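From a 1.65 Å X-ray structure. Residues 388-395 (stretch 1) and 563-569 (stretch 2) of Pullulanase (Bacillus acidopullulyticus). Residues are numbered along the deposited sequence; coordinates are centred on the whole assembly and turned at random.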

# COMPACT_ATOMS: atom_id res chain seq x y z
N THR A 388 24.84 22.50 4.90
CA THR A 388 25.13 21.90 3.60
C THR A 388 25.37 20.40 3.77
O THR A 388 26.15 19.98 4.63
CB THR A 388 26.36 22.56 2.95
OG1 THR A 388 26.07 23.95 2.71
CG2 THR A 388 26.70 21.91 1.60
N GLN A 389 24.68 19.59 2.98
CA GLN A 389 24.91 18.15 2.99
C GLN A 389 24.97 17.62 1.57
O GLN A 389 24.58 18.32 0.63
CB GLN A 389 23.79 17.44 3.75
CG GLN A 389 23.53 17.97 5.18
CD GLN A 389 22.49 17.14 5.91
OE1 GLN A 389 22.75 16.00 6.29
NE2 GLN A 389 21.31 17.72 6.12
N THR A 390 25.46 16.39 1.42
CA THR A 390 25.46 15.74 0.10
C THR A 390 24.39 14.65 0.07
O THR A 390 24.06 14.06 1.11
CB THR A 390 26.83 15.12 -0.25
OG1 THR A 390 27.19 14.17 0.75
CG2 THR A 390 27.91 16.19 -0.33
N ALA A 391 23.87 14.38 -1.12
CA ALA A 391 22.82 13.37 -1.27
C ALA A 391 22.99 12.64 -2.60
O ALA A 391 23.46 13.21 -3.60
CB ALA A 391 21.44 14.02 -1.20
N VAL A 392 22.65 11.36 -2.59
CA VAL A 392 22.52 10.58 -3.82
C VAL A 392 21.21 11.00 -4.50
O VAL A 392 20.18 11.19 -3.84
CB VAL A 392 22.56 9.05 -3.51
CG1 VAL A 392 22.30 8.20 -4.79
CG2 VAL A 392 23.88 8.66 -2.86
N ASP A 393 21.27 11.18 -5.81
CA ASP A 393 20.09 11.48 -6.61
C ASP A 393 18.99 10.43 -6.37
O ASP A 393 19.22 9.26 -6.63
CB ASP A 393 20.50 11.45 -8.09
CG ASP A 393 19.49 12.11 -9.00
OD1 ASP A 393 18.30 12.19 -8.64
OD2 ASP A 393 19.90 12.60 -10.10
N PRO A 394 17.80 10.85 -5.89
CA PRO A 394 16.69 9.89 -5.73
C PRO A 394 16.33 9.18 -7.04
O PRO A 394 15.74 8.08 -7.01
CB PRO A 394 15.52 10.77 -5.27
CG PRO A 394 16.19 11.88 -4.52
CD PRO A 394 17.41 12.19 -5.39
N TYR A 395 16.67 9.80 -8.16
CA TYR A 395 16.41 9.23 -9.48
C TYR A 395 17.58 8.43 -10.07
O TYR A 395 17.48 8.01 -11.22
CB TYR A 395 15.98 10.33 -10.47
CG TYR A 395 14.54 10.77 -10.33
CD1 TYR A 395 14.14 11.62 -9.29
CD2 TYR A 395 13.57 10.33 -11.25
CE1 TYR A 395 12.81 12.04 -9.16
CE2 TYR A 395 12.22 10.73 -11.12
CZ TYR A 395 11.86 11.60 -10.07
OH TYR A 395 10.55 11.98 -9.91
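Stretch 2 (563-569) SDFDKIV

Two hydrogen bonds fix stretch 2 against stretch 1, and both use side chains of the helix to satisfy backbone groups of the other segment. The backbone N of V392 donates to OD1 of D564 at 2.9 Å, with an N-H...acceptor angle of 144°, so the bond is short but somewhat bent. Two residues earlier, the carbonyl O of T390 accepts from NZ of K567 at 3.0 Å. The two polar side chains are three residues apart on the helix and therefore point from roughly the same side of it; their CA-to-CB bonds are both directed toward stretch 1. They are also linked to each other by a long salt bridge, NZ of K567 to OD1 of D564 at 4.0 Å. A water extends this polar group: it lies 2.7 Å from OG1 of T390, in a hydrogen bond of undecided direction, and accepts a weak bond from NZ of K567 at 3.4 Å.

The backbone frame explains how these groups meet. Residues 388-391 form an extended strand, with phi between -107° and -145° and psi between 129° and 166°, and the chain then continues as loop. Residues 564-568 form a short helix, preceded by S563 at the N-cap, whose OG accepts a weak capping bond from N of D566 at 3.3 Å. At the start of the helix, N of K567 donates to O of S563 at 3.1 Å. The strand and helix axes approach to 7.8 Å with a signed crossing angle of -143°, so the two run in broadly opposing directions but well short of strictly antiparallel. The backbones come nearest at A391 and D564, whose CA atoms are 5.1 Å apart.

Packing spreads outward from that point. A391 directs its small side chain toward the helix, where CB lies 3.6 Å from CG1 of I568 and 4.1 Å from CB of K567. I568 starts out sideways, yet its end comes nearer: with chi1 m and chi2 t, CD1 reaches 3.6 Å from CD of P394. The same proline ring places CB 3.9 Å from CE1 of F565, approaching the aromatic ring obliquely. F565 has its CA-to-CB bond pointing away, and its side-chain end nevertheless returns to this contact. Nearer the start of the strand, Q389 lies along the aliphatic part of K567, with OE1 3.6 Å from CG. The contact buries 430 Å² in total, counted over both stretches, and K567 has the largest covered area of any residue, 80 Å².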

# COMPACT_ATOMS: atom_id res chain seq x y z
N SER A 563 18.25 10.29 5.18
CA SER A 563 17.76 9.86 3.87
C SER A 563 18.06 10.94 2.83
O SER A 563 18.09 12.12 3.15
CB SER A 563 16.26 9.57 3.92
OG SER A 563 15.47 10.72 4.14
N ASP A 564 18.29 10.53 1.58
CA ASP A 564 18.48 11.49 0.50
C ASP A 564 17.32 12.49 0.39
O ASP A 564 17.54 13.68 0.19
CB ASP A 564 18.72 10.76 -0.83
CG ASP A 564 19.99 9.93 -0.80
OD1 ASP A 564 21.03 10.48 -0.37
OD2 ASP A 564 19.94 8.73 -1.14
N PHE A 565 16.09 12.00 0.59
CA PHE A 565 14.91 12.89 0.59
C PHE A 565 15.07 14.07 1.56
O PHE A 565 14.85 15.22 1.18
CB PHE A 565 13.63 12.11 0.95
CG PHE A 565 13.14 11.17 -0.15
CD1 PHE A 565 13.26 11.51 -1.49
CD2 PHE A 565 12.50 9.98 0.18
CE1 PHE A 565 12.80 10.66 -2.50
CE2 PHE A 565 12.03 9.12 -0.81
CZ PHE A 565 12.18 9.46 -2.15
N ASP A 566 15.44 13.78 2.81
CA ASP A 566 15.51 14.80 3.86
C ASP A 566 16.71 15.71 3.69
O ASP A 566 16.68 16.86 4.14
CB ASP A 566 15.52 14.19 5.28
CG ASP A 566 14.11 14.11 5.89
OD1 ASP A 566 13.17 14.68 5.30
OD2 ASP A 566 13.96 13.45 6.94
N LYS A 567 17.75 15.20 3.03
CA LYS A 567 18.92 16.04 2.73
C LYS A 567 18.68 17.01 1.56
O LYS A 567 19.38 18.01 1.42
CB LYS A 567 20.19 15.19 2.53
CG LYS A 567 20.64 14.46 3.80
CD LYS A 567 21.96 13.68 3.64
CE LYS A 567 21.85 12.42 2.78
NZ LYS A 567 23.19 11.73 2.72
N ILE A 568 17.68 16.74 0.73
CA ILE A 568 17.40 17.58 -0.44
C ILE A 568 16.24 18.55 -0.17
O ILE A 568 16.36 19.74 -0.46
CB ILE A 568 17.16 16.72 -1.72
CG1 ILE A 568 18.40 15.85 -1.99
CG2 ILE A 568 16.83 17.62 -2.95
CD1 ILE A 568 18.21 14.81 -3.08
N VAL A 569 15.14 18.04 0.37
CA VAL A 569 13.97 18.87 0.70
C VAL A 569 13.49 18.47 2.11
O VAL A 569 12.61 17.60 2.24
CB VAL A 569 12.80 18.71 -0.32
CG1 VAL A 569 11.79 19.85 -0.16
CG2 VAL A 569 13.31 18.68 -1.77
O HOH W 1 26.10 11.66 0.99